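Long-range contacts in short Chain Dehydrogenase yciK (Salmonella enterica subsp. enterica serovar Typhimurium, PDB 3IAH), which probably catalyses an NADP-dependent oxidation or reduction, as a short-chain dehydrogenase and putative oxoacyl-[acyl-carrier-protein] reductase: residues A[18-23]-A[40-45]; A[68-73]-A[87-92]; A[121-126]-A[165-170]. One frame throughout, in Å; residues are numbered along the deposited sequence. Where two conformers were deposited one is given.

In the fold
From the N terminus, contact 1 comes first: strand 17-21 leads into helix 26-37 and returns as strand 41-46, closing a beta-alpha-beta unit of the Rossmann fold. Next in the chain is contact 2, where strand 68-71, at one edge of the sheet, is covered by the end of helix 79-92. The two touch through neighbouring strands, L44 pairing with Q68 and F70, and through L19 against I89. Contact 3 closes the longest loop, bringing helix 117-142 against the start of helix 166-186, with its centre about 24 Å from that of contact 1. The three follow in series without nesting or crossing, and all reach the NADP.

Contact 1: residues A[18-23]-A[40-45]; sequences ILVTGA and ATVILL. With NAP (NADP nicotinamide-adenine-dinucleotide phosphate), chain C.
I18, L19 and V20 run alongside V42, I43 and L44 as paired residues of adjacent parallel strands. The backbone bonds pass back and forth between the chains: I18 N donates to T41 O, I43 N to I18 O, V20 N to I43 O at 2.9 Å, and L45 N to V20 O. At the end of the pairing L45 O accepts a hydrogen bond from A23 N at 3.1 Å, nearly straight (176° at the hydrogen), which ties the turn after strand 17-21 to its neighbour.

Apolar contacts fill both faces. On one, the first torsion of L19 sets CG opposite the amide nitrogen (chi1 179°), which lays CD1 3.6 Å from L45 CD1 and 4.1 Å from I43 CG2. On the other, which helix 26-37 covers through Y35 and A32, the small A40 and A23 let larger neighbours close on them: I18 CD1 rests on A40 CB at 4.0 Å and L44 CD2 meets A23 CB at 3.7 Å. The beta-branched I18, V20, V42 and I43 suit the extended backbone.

T21 and G22 open the glycine-rich TGxxxGxG motif of the family. T21 OG1 is held by the backbone N of N102 and A103, whereas G22 has positive phi (58°) and brings its O to 3.2 Å from NADP O3B. Lacking a CB, G22 admits the ribose close to its backbone; the A23 N bond to L45 O is consistent with a turn fixed against the sheet where the ribose binds.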
# COMPACT_ATOMS: atom_id res chain seq x y z
N ILE A 18 -14.38 -15.36 17.51
CA ILE A 18 -14.06 -14.63 16.28
C ILE A 18 -14.45 -13.17 16.36
O ILE A 18 -15.60 -12.85 16.66
CB ILE A 18 -14.79 -15.26 15.07
CG1 ILE A 18 -14.42 -16.74 14.96
CG2 ILE A 18 -14.47 -14.51 13.78
CD1 ILE A 18 -14.99 -17.41 13.75
N LEU A 19 -13.48 -12.31 16.08
CA LEU A 19 -13.69 -10.87 16.08
C LEU A 19 -13.88 -10.38 14.64
O LEU A 19 -13.14 -10.78 13.73
CB LEU A 19 -12.53 -10.15 16.78
CG LEU A 19 -12.54 -8.62 16.86
CD1 LEU A 19 -11.75 -8.14 18.09
CD2 LEU A 19 -12.04 -7.94 15.58
N VAL A 20 -14.89 -9.53 14.46
CA VAL A 20 -15.22 -8.98 13.15
C VAL A 20 -15.26 -7.45 13.22
O VAL A 20 -16.01 -6.89 14.03
CB VAL A 20 -16.61 -9.48 12.69
CG1 VAL A 20 -16.99 -8.89 11.32
CG2 VAL A 20 -16.68 -11.03 12.68
N THR A 21 -14.46 -6.78 12.40
CA THR A 21 -14.46 -5.32 12.35
C THR A 21 -15.47 -4.91 11.27
O THR A 21 -15.75 -5.69 10.34
CB THR A 21 -13.07 -4.69 12.06
OG1 THR A 21 -12.67 -4.95 10.70
CG2 THR A 21 -12.02 -5.20 13.07
N GLY A 22 -15.97 -3.68 11.35
CA GLY A 22 -16.99 -3.20 10.41
C GLY A 22 -18.19 -4.13 10.49
O GLY A 22 -18.81 -4.46 9.49
N ALA A 23 -18.53 -4.56 11.71
CA ALA A 23 -19.63 -5.49 11.95
C ALA A 23 -21.01 -4.86 12.00
O ALA A 23 -22.00 -5.57 12.17
CB ALA A 23 -19.37 -6.25 13.26
N ALA A 40 -19.97 -19.78 16.49
CA ALA A 40 -18.97 -18.92 17.08
C ALA A 40 -19.43 -17.97 18.18
O ALA A 40 -20.60 -17.61 18.28
CB ALA A 40 -18.26 -18.08 15.96
N THR A 41 -18.46 -17.62 19.02
CA THR A 41 -18.60 -16.62 20.07
C THR A 41 -18.06 -15.40 19.30
O THR A 41 -16.84 -15.27 19.11
CB THR A 41 -17.72 -16.94 21.28
OG1 THR A 41 -18.19 -18.16 21.87
CG2 THR A 41 -17.80 -15.81 22.29
N VAL A 42 -18.96 -14.55 18.83
CA VAL A 42 -18.58 -13.39 18.02
C VAL A 42 -18.34 -12.11 18.82
O VAL A 42 -19.06 -11.84 19.78
CB VAL A 42 -19.67 -13.12 16.94
CG1 VAL A 42 -19.36 -11.85 16.15
CG2 VAL A 42 -19.78 -14.32 16.01
N ILE A 43 -17.31 -11.37 18.43
CA ILE A 43 -16.97 -10.09 19.04
C ILE A 43 -17.14 -9.09 17.90
O ILE A 43 -16.47 -9.19 16.87
CB ILE A 43 -15.56 -10.07 19.62
CG1 ILE A 43 -15.45 -11.12 20.73
CG2 ILE A 43 -15.25 -8.68 20.15
CD1 ILE A 43 -14.05 -11.29 21.31
N LEU A 44 -18.01 -8.11 18.11
CA LEU A 44 -18.31 -7.10 17.09
C LEU A 44 -17.58 -5.78 17.31
O LEU A 44 -17.66 -5.21 18.39
CB LEU A 44 -19.81 -6.79 17.14
CG LEU A 44 -20.77 -7.98 17.07
CD1 LEU A 44 -22.20 -7.49 17.24
CD2 LEU A 44 -20.58 -8.71 15.76
N LEU A 45 -16.87 -5.32 16.29
CA LEU A 45 -16.17 -4.03 16.36
C LEU A 45 -16.74 -3.11 15.31
O LEU A 45 -17.04 -3.53 14.18
CB LEU A 45 -14.65 -4.13 16.21
CG LEU A 45 -13.84 -4.17 17.50
CD1 LEU A 45 -14.09 -5.43 18.33
CD2 LEU A 45 -12.36 -3.98 17.14
PA NAP C . -19.91 -0.96 4.09
O1A NAP C . -21.29 -1.39 3.93
O2A NAP C . -19.68 0.49 3.96
O5B NAP C . -19.32 -1.32 5.51
C5B NAP C . -18.09 -0.78 5.94
C4B NAP C . -17.95 -1.14 7.41
O4B NAP C . -16.70 -0.60 7.79
C3B NAP C . -19.03 -0.51 8.29
O3B NAP C . -19.38 -1.31 9.39
C2B NAP C . -18.33 0.74 8.74
O2B NAP C . -18.88 1.32 9.90
C1B NAP C . -16.89 0.21 8.90
N9A NAP C . -16.08 1.42 8.99
C8A NAP C . -15.88 2.40 8.06
N7A NAP C . -15.10 3.35 8.62
C5A NAP C . -14.82 2.97 9.89
C6A NAP C . -14.09 3.56 10.91
N6A NAP C . -13.49 4.74 10.71
N1A NAP C . -13.98 2.91 12.13
C2A NAP C . -14.61 1.70 12.35
N3A NAP C . -15.34 1.12 11.33
C4A NAP C . -15.44 1.76 10.13
O3 NAP C . -18.92 -1.67 3.08
PN NAP C . -18.78 -3.15 2.60
O1N NAP C . -19.51 -4.04 3.54
O2N NAP C . -19.00 -3.18 1.14
O5D NAP C . -17.20 -3.31 2.79
C5D NAP C . -16.65 -4.30 3.62
C4D NAP C . -15.24 -4.54 3.13
O4D NAP C . -15.34 -5.12 1.86
C3D NAP C . -14.36 -3.30 2.96
O3D NAP C . -13.04 -3.57 3.43
C2D NAP C . -14.36 -3.07 1.46
O2D NAP C . -13.21 -2.41 1.01
C1D NAP C . -14.43 -4.47 0.96
N1N NAP C . -14.94 -4.69 -0.41
C2N NAP C . -16.28 -4.49 -0.67
C3N NAP C . -16.76 -4.70 -1.96
C7N NAP C . -18.23 -4.51 -2.27
O7N NAP C . -18.57 -4.71 -3.60
N7N NAP C . -19.12 -4.19 -1.32
C4N NAP C . -15.87 -5.09 -2.96
C5N NAP C . -14.50 -5.28 -2.68
C6N NAP C . -14.06 -5.07 -1.39
P2B NAP C . -20.30 2.14 9.94
O1X NAP C . -20.30 3.02 11.13
O2X NAP C . -20.45 3.02 8.73
O3X NAP C . -21.48 1.22 10.06

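Contact 2: residues A[68-73]-A[87-92]; sequences QWFTLD and DRIAAH. With NAP (NADP nicotinamide-adenine-dinucleotide phosphate), chain C.
The F70 ring, on an edge strand (68-71) of the parallel sheet of this Rossmann fold, takes I89 over one face and H92 at its edge. I89 CG1 sits 4.2 Å from the ring centroid and 22° off its normal, a CH-pi contact displaced toward the CE2 side. H92 CD2 comes to 4.2 Å from F70 CZ near the plane of the phenyl ring. R88 CB approaches F70 CE1 obliquely at 3.9 Å; the R88 guanidinium, its plane 14° from that of the ring, also lies obliquely by F70, the two side chains running past each other in opposite directions. Helix 79-92 is roughly antiparallel to the strand.

F70 is an apt choice here, since a bulky flat ring bridges the 10.6 Å between the strand and helix axes. Its CG lies beside the backbone N (chi1 -63°), which swings the ring toward the Q68 end of the strand and against the helix. I43 and L45 of strand 41-46 pack against F70 too, so it joins the sheet interior to I89.

Toward the surface the partners become polar. The Q68 amide, on an extended chain, stands almost perpendicular to the H92 ring, with OE1 3.7 Å from H92 CD2. Beyond the strand, D73 OD2, also bonded by L75 N, accepts a hydrogen bond from NADP N6A at 3.0 Å.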
# COMPACT_ATOMS: atom_id res chain seq x y z
N GLN A 68 -20.67 -9.72 22.58
CA GLN A 68 -20.19 -8.41 23.00
C GLN A 68 -19.71 -7.59 21.81
O GLN A 68 -19.29 -8.14 20.78
CB GLN A 68 -19.08 -8.49 24.05
CG GLN A 68 -19.53 -9.05 25.40
CD GLN A 68 -18.46 -8.94 26.48
OE1 GLN A 68 -17.31 -8.60 26.21
NE2 GLN A 68 -18.85 -9.22 27.72
N TRP A 69 -19.79 -6.28 21.97
CA TRP A 69 -19.34 -5.36 20.96
C TRP A 69 -18.42 -4.33 21.60
O TRP A 69 -18.54 -4.03 22.79
CB TRP A 69 -20.52 -4.71 20.21
CG TRP A 69 -21.52 -4.04 21.09
CD1 TRP A 69 -22.68 -4.58 21.56
CD2 TRP A 69 -21.43 -2.72 21.63
NE1 TRP A 69 -23.33 -3.67 22.35
CE2 TRP A 69 -22.59 -2.52 22.41
CE3 TRP A 69 -20.49 -1.69 21.53
CZ2 TRP A 69 -22.83 -1.33 23.09
CZ3 TRP A 69 -20.74 -0.51 22.21
CH2 TRP A 69 -21.90 -0.34 22.98
N PHE A 70 -17.50 -3.80 20.80
CA PHE A 70 -16.57 -2.79 21.26
C PHE A 70 -16.51 -1.67 20.23
O PHE A 70 -16.49 -1.94 19.02
CB PHE A 70 -15.17 -3.38 21.51
CG PHE A 70 -15.13 -4.41 22.59
CD1 PHE A 70 -14.85 -4.05 23.92
CD2 PHE A 70 -15.39 -5.75 22.31
CE1 PHE A 70 -14.83 -5.01 24.92
CE2 PHE A 70 -15.37 -6.71 23.30
CZ PHE A 70 -15.08 -6.34 24.62
N THR A 71 -16.52 -0.43 20.68
CA THR A 71 -16.43 0.68 19.75
C THR A 71 -14.96 1.08 19.61
O THR A 71 -14.23 1.17 20.61
CB THR A 71 -17.26 1.90 20.18
OG1 THR A 71 -16.79 2.37 21.45
CG2 THR A 71 -18.73 1.52 20.30
N LEU A 72 -14.55 1.30 18.37
CA LEU A 72 -13.20 1.69 18.02
C LEU A 72 -13.27 2.38 16.67
O LEU A 72 -13.57 1.74 15.66
CB LEU A 72 -12.26 0.48 17.92
CG LEU A 72 -10.79 0.78 17.61
CD1 LEU A 72 -10.17 1.60 18.73
CD2 LEU A 72 -9.98 -0.52 17.39
N ASP A 73 -13.01 3.67 16.63
CA ASP A 73 -13.05 4.40 15.38
C ASP A 73 -11.64 4.33 14.80
O ASP A 73 -10.70 4.89 15.36
CB ASP A 73 -13.52 5.83 15.60
CG ASP A 73 -13.70 6.60 14.29
OD1 ASP A 73 -14.55 7.51 14.28
OD2 ASP A 73 -13.03 6.28 13.28
N ASP A 87 -6.78 -5.23 25.42
CA ASP A 87 -6.74 -5.48 26.86
C ASP A 87 -8.14 -5.79 27.38
O ASP A 87 -8.31 -6.67 28.22
CB ASP A 87 -6.16 -4.28 27.63
CG ASP A 87 -4.67 -4.11 27.42
OD1 ASP A 87 -4.12 -3.10 27.91
OD2 ASP A 87 -4.05 -4.97 26.76
N ARG A 88 -9.15 -5.05 26.88
CA ARG A 88 -10.54 -5.30 27.27
C ARG A 88 -10.97 -6.69 26.82
O ARG A 88 -11.61 -7.43 27.57
CB ARG A 88 -11.50 -4.23 26.75
CG ARG A 88 -11.50 -2.94 27.60
CD ARG A 88 -12.64 -1.99 27.21
NE ARG A 88 -12.40 -1.25 25.97
CZ ARG A 88 -11.97 0.02 25.91
NH1 ARG A 88 -11.78 0.59 24.72
NH2 ARG A 88 -11.74 0.72 27.01
N ILE A 89 -10.62 -7.05 25.59
CA ILE A 89 -10.96 -8.36 25.07
C ILE A 89 -10.27 -9.46 25.89
O ILE A 89 -10.92 -10.41 26.31
CB ILE A 89 -10.63 -8.46 23.58
CG1 ILE A 89 -11.52 -7.50 22.78
CG2 ILE A 89 -10.85 -9.88 23.08
CD1 ILE A 89 -11.17 -7.42 21.32
N ALA A 90 -8.98 -9.30 26.16
CA ALA A 90 -8.20 -10.29 26.94
C ALA A 90 -8.76 -10.49 28.34
O ALA A 90 -8.62 -11.57 28.93
CB ALA A 90 -6.71 -9.88 27.00
N ALA A 91 -9.38 -9.45 28.88
CA ALA A 91 -9.98 -9.53 30.20
C ALA A 91 -11.14 -10.52 30.19
O ALA A 91 -11.33 -11.26 31.14
CB ALA A 91 -10.48 -8.16 30.65
N HIS A 92 -11.90 -10.54 29.09
CA HIS A 92 -13.07 -11.41 28.96
C HIS A 92 -12.89 -12.73 28.21
O HIS A 92 -13.64 -13.68 28.45
CB HIS A 92 -14.21 -10.64 28.29
CG HIS A 92 -14.50 -9.31 28.92
ND1 HIS A 92 -14.95 -9.19 30.22
CD2 HIS A 92 -14.45 -8.05 28.43
CE1 HIS A 92 -15.13 -7.92 30.51
NE2 HIS A 92 -14.84 -7.20 29.43
PA NAP C . -19.91 -0.96 4.09
O1A NAP C . -21.29 -1.39 3.93
O2A NAP C . -19.68 0.49 3.96
O5B NAP C . -19.32 -1.32 5.51
C5B NAP C . -18.09 -0.78 5.94
C4B NAP C . -17.95 -1.14 7.41
O4B NAP C . -16.70 -0.60 7.79
C3B NAP C . -19.03 -0.51 8.29
O3B NAP C . -19.38 -1.31 9.39
C2B NAP C . -18.33 0.74 8.74
O2B NAP C . -18.88 1.32 9.90
C1B NAP C . -16.89 0.21 8.90
N9A NAP C . -16.08 1.42 8.99
C8A NAP C . -15.88 2.40 8.06
N7A NAP C . -15.10 3.35 8.62
C5A NAP C . -14.82 2.97 9.89
C6A NAP C . -14.09 3.56 10.91
N6A NAP C . -13.49 4.74 10.71
N1A NAP C . -13.98 2.91 12.13
C2A NAP C . -14.61 1.70 12.35
N3A NAP C . -15.34 1.12 11.33
C4A NAP C . -15.44 1.76 10.13
O3 NAP C . -18.92 -1.67 3.08
PN NAP C . -18.78 -3.15 2.60
O1N NAP C . -19.51 -4.04 3.54
O2N NAP C . -19.00 -3.18 1.14
O5D NAP C . -17.20 -3.31 2.79
C5D NAP C . -16.65 -4.30 3.62
C4D NAP C . -15.24 -4.54 3.13
O4D NAP C . -15.34 -5.12 1.86
C3D NAP C . -14.36 -3.30 2.96
O3D NAP C . -13.04 -3.57 3.43
C2D NAP C . -14.36 -3.07 1.46
O2D NAP C . -13.21 -2.41 1.01
C1D NAP C . -14.43 -4.47 0.96
N1N NAP C . -14.94 -4.69 -0.41
C2N NAP C . -16.28 -4.49 -0.67
C3N NAP C . -16.76 -4.70 -1.96
C7N NAP C . -18.23 -4.51 -2.27
O7N NAP C . -18.57 -4.71 -3.60
N7N NAP C . -19.12 -4.19 -1.32
C4N NAP C . -15.87 -5.09 -2.96
C5N NAP C . -14.50 -5.28 -2.68
C6N NAP C . -14.06 -5.07 -1.39
P2B NAP C . -20.30 2.14 9.94
O1X NAP C . -20.30 3.02 11.13
O2X NAP C . -20.45 3.02 8.73
O3X NAP C . -21.48 1.22 10.06

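Contact 3: residues A[121-126]-A[165-170]; sequences QDVMQV and WGAYAT. With NAP (NADP nicotinamide-adenine-dinucleotide phosphate), chain C; ACT (acetate ion), chain D; ACT (acetate ion), chain E.
V123 and A167 touch directly, CB to CB at 3.8 Å. V123 CG1 lies against the peptide bond between A167 and Y168, 3.7 Å from A167 C and close to Y168 N as well. An alanine at the meeting point lets the helices come near: the CA atoms of V123 and A167 are 6.2 Å apart, and the helix axes are inclined by only 24°. Beside this pair the selenium of the selenomethionine M124 reaches T170 CG2 at 4.2 Å, a flexible apolar chain bent back toward the second helix.

The T170 hydroxyl is bound within its own helix: OG1 donates to G166 O at 2.9 Å, from above the carbonyl plane, and the same oxygen accepts a hydrogen bond from T170 N.

Y168 begins the YxxxK motif of the short-chain dehydrogenases, whose tyrosine serves as catalytic acid or base in the family, which is consistent with its place here. The OH accepts a hydrogen bond from NADP O2D at 2.7 Å, with the ribose hydroxyl at the ring edge, and donates to an acetate oxygen, OXT of chain D, at 2.7 Å; S155 binds this acetate too. The CB of Y168 points away from the other helix, and with chi1 near 180° (-179°) the ring continues to the cofactor, where V157 and M205 pack on it.

Further out, W165 NE1 donates to OXT of a second acetate, chain E, both acetates probably coming from the crystallisation liquor, while W120 packs on A167 and T170. Both helices also face the second subunit: Q121 OE1 and Q125 NE2 form reciprocal hydrogen bonds with Q125 and Q121 of that subunit, and A169 packs on V181 of the second subunit.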
# COMPACT_ATOMS: atom_id res chain seq x y z
N GLN A 121 -5.48 10.68 2.97
CA GLN A 121 -4.92 10.30 4.26
C GLN A 121 -5.90 9.51 5.14
O GLN A 121 -5.50 8.56 5.82
CB GLN A 121 -4.33 11.50 5.01
CG GLN A 121 -3.09 12.03 4.29
CD GLN A 121 -2.23 12.96 5.11
OE1 GLN A 121 -1.05 13.10 4.83
NE2 GLN A 121 -2.80 13.56 6.16
N ASP A 122 -7.18 9.89 5.10
CA ASP A 122 -8.21 9.16 5.87
C ASP A 122 -8.34 7.71 5.42
O ASP A 122 -8.45 6.81 6.23
CB ASP A 122 -9.58 9.85 5.71
CG ASP A 122 -9.64 11.21 6.39
OD1 ASP A 122 -8.72 11.57 7.16
OD2 ASP A 122 -10.64 11.92 6.17
N VAL A 123 -8.34 7.49 4.11
CA VAL A 123 -8.46 6.15 3.56
C VAL A 123 -7.25 5.31 3.98
O VAL A 123 -7.38 4.15 4.41
CB VAL A 123 -8.61 6.22 2.01
CG1 VAL A 123 -8.48 4.83 1.37
CG2 VAL A 123 -9.94 6.89 1.64
N MSE A 124 -6.06 5.88 3.86
CA MSE A 124 -4.84 5.16 4.28
C MSE A 124 -4.84 4.89 5.79
O MSE A 124 -4.39 3.83 6.25
CB MSE A 124 -3.59 5.93 3.86
CG MSE A 124 -3.37 6.00 2.37
SE MSE A 124 -2.94 4.28 1.56
CE MSE A 124 -1.29 3.94 2.49
N GLN A 125 -5.35 5.85 6.57
CA GLN A 125 -5.39 5.69 8.02
C GLN A 125 -6.30 4.51 8.44
O GLN A 125 -5.90 3.67 9.24
CB GLN A 125 -5.79 7.00 8.70
CG GLN A 125 -5.55 7.02 10.20
CD GLN A 125 -4.08 6.81 10.54
OE1 GLN A 125 -3.19 7.17 9.75
NE2 GLN A 125 -3.81 6.26 11.71
N VAL A 126 -7.51 4.44 7.90
CA VAL A 126 -8.43 3.37 8.25
C VAL A 126 -8.03 2.03 7.68
O VAL A 126 -7.94 1.02 8.41
CB VAL A 126 -9.88 3.65 7.74
CG1 VAL A 126 -10.79 2.44 7.96
CG2 VAL A 126 -10.45 4.87 8.40
N TRP A 165 -9.60 5.15 -8.84
CA TRP A 165 -9.68 4.43 -7.59
C TRP A 165 -8.70 4.91 -6.51
O TRP A 165 -8.71 4.40 -5.40
CB TRP A 165 -9.54 2.93 -7.81
CG TRP A 165 -10.71 2.27 -8.47
CD1 TRP A 165 -10.89 2.02 -9.80
CD2 TRP A 165 -11.86 1.71 -7.81
NE1 TRP A 165 -12.08 1.36 -10.01
CE2 TRP A 165 -12.69 1.16 -8.80
CE3 TRP A 165 -12.26 1.63 -6.47
CZ2 TRP A 165 -13.89 0.54 -8.50
CZ3 TRP A 165 -13.45 1.02 -6.17
CH2 TRP A 165 -14.26 0.48 -7.18
N GLY A 166 -7.85 5.88 -6.88
CA GLY A 166 -6.88 6.54 -6.03
C GLY A 166 -6.42 5.93 -4.72
O GLY A 166 -5.75 4.91 -4.73
N ALA A 167 -6.77 6.58 -3.61
CA ALA A 167 -6.37 6.14 -2.27
C ALA A 167 -6.81 4.72 -1.94
O ALA A 167 -6.06 3.92 -1.37
CB ALA A 167 -6.90 7.10 -1.21
N TYR A 168 -8.04 4.39 -2.34
CA TYR A 168 -8.59 3.08 -2.06
C TYR A 168 -7.79 1.96 -2.71
O TYR A 168 -7.43 0.99 -2.02
CB TYR A 168 -10.02 3.02 -2.52
CG TYR A 168 -10.75 1.72 -2.26
CD1 TYR A 168 -11.29 1.44 -1.02
CD2 TYR A 168 -10.97 0.81 -3.30
CE1 TYR A 168 -12.00 0.26 -0.80
CE2 TYR A 168 -11.66 -0.36 -3.08
CZ TYR A 168 -12.19 -0.63 -1.83
OH TYR A 168 -12.91 -1.78 -1.62
N ALA A 169 -7.52 2.08 -4.01
CA ALA A 169 -6.72 1.05 -4.70
C ALA A 169 -5.35 0.97 -4.04
O ALA A 169 -4.84 -0.12 -3.77
CB ALA A 169 -6.61 1.35 -6.19
N THR A 170 -4.75 2.12 -3.77
CA THR A 170 -3.44 2.17 -3.14
C THR A 170 -3.45 1.44 -1.77
O THR A 170 -2.52 0.67 -1.44
CB THR A 170 -2.96 3.63 -3.01
OG1 THR A 170 -2.94 4.24 -4.31
CG2 THR A 170 -1.56 3.71 -2.40
PA NAP C . -19.91 -0.96 4.09
O1A NAP C . -21.29 -1.39 3.93
O2A NAP C . -19.68 0.49 3.96
O5B NAP C . -19.32 -1.32 5.51
C5B NAP C . -18.09 -0.78 5.94
C4B NAP C . -17.95 -1.14 7.41
O4B NAP C . -16.70 -0.60 7.79
C3B NAP C . -19.03 -0.51 8.29
O3B NAP C . -19.38 -1.31 9.39
C2B NAP C . -18.33 0.74 8.74
O2B NAP C . -18.88 1.32 9.90
C1B NAP C . -16.89 0.21 8.90
N9A NAP C . -16.08 1.42 8.99
C8A NAP C . -15.88 2.40 8.06
N7A NAP C . -15.10 3.35 8.62
C5A NAP C . -14.82 2.97 9.89
C6A NAP C . -14.09 3.56 10.91
N6A NAP C . -13.49 4.74 10.71
N1A NAP C . -13.98 2.91 12.13
C2A NAP C . -14.61 1.70 12.35
N3A NAP C . -15.34 1.12 11.33
C4A NAP C . -15.44 1.76 10.13
O3 NAP C . -18.92 -1.67 3.08
PN NAP C . -18.78 -3.15 2.60
O1N NAP C . -19.51 -4.04 3.54
O2N NAP C . -19.00 -3.18 1.14
O5D NAP C . -17.20 -3.31 2.79
C5D NAP C . -16.65 -4.30 3.62
C4D NAP C . -15.24 -4.54 3.13
O4D NAP C . -15.34 -5.12 1.86
C3D NAP C . -14.36 -3.30 2.96
O3D NAP C . -13.04 -3.57 3.43
C2D NAP C . -14.36 -3.07 1.46
O2D NAP C . -13.21 -2.41 1.01
C1D NAP C . -14.43 -4.47 0.96
N1N NAP C . -14.94 -4.69 -0.41
C2N NAP C . -16.28 -4.49 -0.67
C3N NAP C . -16.76 -4.70 -1.96
C7N NAP C . -18.23 -4.51 -2.27
O7N NAP C . -18.57 -4.71 -3.60
N7N NAP C . -19.12 -4.19 -1.32
C4N NAP C . -15.87 -5.09 -2.96
C5N NAP C . -14.50 -5.28 -2.68
C6N NAP C . -14.06 -5.07 -1.39
P2B NAP C . -20.30 2.14 9.94
O1X NAP C . -20.30 3.02 11.13
O2X NAP C . -20.45 3.02 8.73
O3X NAP C . -21.48 1.22 10.06
C ACT D . -14.93 -2.33 -4.49
O ACT D . -15.19 -2.90 -5.58
OXT ACT D . -13.82 -2.60 -3.98
CH3 ACT D . -15.90 -1.39 -3.86
C ACT E . -13.91 0.45 -13.18
O ACT E . -14.31 -0.72 -13.03
OXT ACT E . -12.79 0.71 -12.70
CH3 ACT E . -14.71 1.47 -13.92